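PDB 1VJN: Zn-dependent hydrolase of metallo-beta-lactamase superfamily TM0207 from Thermotoga maritima, which is a putative zinc-dependent hydrolase of the metallo-beta-lactamase superfamily whose substrate is not known. Local coordinates for residues L184-D187 with D188-L192. Numbering follows the deposited sequence.
Sequences LPVD and DFLKL
L184 and P185 arrive in an extended backbone and the chain then coils at V186: P185 O takes D188 N in an i to i+3 bond leading into the short helix 187-190, and V186 O and D187 O then take L190 N and K191 N, i to i+4. The entry bond, D188 N to P185 O at 3.2 Å, comes from above the carbonyl plane, whereas L190 N meets V186 O at 3.0 Å in the plane of the V186 carbonyl, nearly straight (163°). K191 N closes the next step on D187 O at 3.1 Å. F189 N adds a weak second bond to V186 O. Among the side chains, D188 folds back over the incoming loop: with CG beside its own backbone N (chi1 -72°), OD1 is 3.5 Å from P185 CG, while OD2 faces L184 CD2 at 3.6 Å. Buried V186 and F189 reach P171 of strand 168-172, and buried L190 touches V214 and V216 of strand 213-216, so the turn packs on neighbouring parallel strands of the metallo-hydrolase fold. V186 CG2 lies 4.3 Å from L190 CG. At the other carboxylate, L190 CD1 stands 3.9 Å from D187 OD1, an oxygen that also makes a long, weak ion pair with R198.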
loop_
_atom_site.group_PDB
_atom_site.type_symbol
_atom_site.label_atom_id
_atom_site.label_comp_id
_atom_site.label_asym_id
_atom_site.label_seq_id
_atom_site.Cartn_x
_atom_site.Cartn_y
_atom_site.Cartn_z
ATOM N N LEU A 184 -10.691 -13.653 -3.632
ATOM C CA LEU A 184 -11.878 -13.066 -4.228
ATOM C C LEU A 184 -11.493 -12.080 -5.322
ATOM O O LEU A 184 -10.409 -11.489 -5.288
ATOM C CB LEU A 184 -12.700 -12.355 -3.160
ATOM C CG LEU A 184 -13.279 -13.251 -2.056
ATOM C CD1 LEU A 184 -13.804 -12.432 -0.883
ATOM C CD2 LEU A 184 -14.382 -14.204 -2.603
ATOM N N PRO A 185 -12.374 -11.897 -6.301
ATOM C CA PRO A 185 -12.158 -10.897 -7.319
ATOM C C PRO A 185 -12.253 -9.470 -6.745
ATOM O O PRO A 185 -12.933 -9.261 -5.761
ATOM C CB PRO A 185 -13.281 -11.160 -8.306
ATOM C CG PRO A 185 -14.341 -11.758 -7.498
ATOM C CD PRO A 185 -13.631 -12.646 -6.524
ATOM N N VAL A 186 -11.563 -8.520 -7.382
ATOM C CA VAL A 186 -11.645 -7.124 -7.000
ATOM C C VAL A 186 -13.093 -6.610 -7.128
ATOM O O VAL A 186 -13.505 -5.724 -6.404
ATOM C CB VAL A 186 -10.634 -6.238 -7.831
ATOM C CG1 VAL A 186 -11.036 -6.069 -9.259
ATOM C CG2 VAL A 186 -10.497 -4.890 -7.162
ATOM N N ASP A 187 -13.871 -7.205 -8.020
ATOM C CA ASP A 187 -15.272 -6.805 -8.201
ATOM C C ASP A 187 -16.100 -6.902 -6.914
ATOM O O ASP A 187 -17.040 -6.129 -6.737
ATOM C CB ASP A 187 -15.933 -7.650 -9.292
ATOM C CG ASP A 187 -15.421 -7.322 -10.712
ATOM O OD1 ASP A 187 -14.574 -6.400 -10.906
ATOM O OD2 ASP A 187 -15.838 -7.964 -11.715
ATOM N N ASP A 188 -15.752 -7.834 -6.004
ATOM C CA ASP A 188 -16.461 -7.945 -4.715
ATOM C C ASP A 188 -16.242 -6.747 -3.812
ATOM O O ASP A 188 -17.068 -6.406 -3.000
ATOM C CB ASP A 188 -16.005 -9.190 -3.945
ATOM C CG ASP A 188 -16.510 -10.474 -4.558
ATOM O OD1 ASP A 188 -17.086 -10.450 -5.670
ATOM O OD2 ASP A 188 -16.362 -11.575 -3.999
ATOM N N PHE A 189 -15.095 -6.126 -3.910
ATOM C CA PHE A 189 -14.847 -4.880 -3.202
ATOM C C PHE A 189 -15.516 -3.714 -3.918
ATOM O O PHE A 189 -16.162 -2.860 -3.295
ATOM C CB PHE A 189 -13.351 -4.719 -3.112
ATOM C CG PHE A 189 -12.889 -3.518 -2.361
ATOM C CD1 PHE A 189 -13.129 -3.387 -1.012
ATOM C CD2 PHE A 189 -12.129 -2.531 -3.016
ATOM C CE1 PHE A 189 -12.666 -2.302 -0.323
ATOM C CE2 PHE A 189 -11.675 -1.430 -2.326
ATOM C CZ PHE A 189 -11.925 -1.313 -0.984
ATOM N N LEU A 190 -15.402 -3.668 -5.239
ATOM C CA LEU A 190 -15.947 -2.526 -6.007
ATOM C C LEU A 190 -17.452 -2.335 -5.837
ATOM O O LEU A 190 -17.952 -1.210 -5.853
ATOM C CB LEU A 190 -15.630 -2.660 -7.505
ATOM C CG LEU A 190 -14.152 -2.795 -7.851
ATOM C CD1 LEU A 190 -13.939 -2.890 -9.375
ATOM C CD2 LEU A 190 -13.349 -1.655 -7.267
ATOM N N LYS A 191 -18.186 -3.434 -5.711
ATOM C CA LYS A 191 -19.624 -3.361 -5.519
ATOM C C LYS A 191 -20.049 -2.639 -4.218
ATOM O O LYS A 191 -21.204 -2.285 -4.060
ATOM C CB LYS A 191 -20.279 -4.750 -5.623
ATOM C CG LYS A 191 -19.743 -5.803 -4.664
ATOM C CD LYS A 191 -20.839 -6.667 -4.019
ATOM C CE LYS A 191 -21.722 -7.406 -5.027
ATOM N NZ LYS A 191 -22.990 -7.931 -4.370
ATOM N N LEU A 192 -19.108 -2.363 -3.320
ATOM C CA LEU A 192 -19.430 -1.728 -2.053
ATOM C C LEU A 192 -19.375 -0.219 -2.121
ATOM O O LEU A 192 -19.666 0.458 -1.134
ATOM C CB LEU A 192 -18.463 -2.241 -0.977
ATOM C CG LEU A 192 -18.478 -3.762 -0.749
ATOM C CD1 LEU A 192 -17.362 -4.152 0.253
ATOM C CD2 LEU A 192 -19.866 -4.276 -0.284
#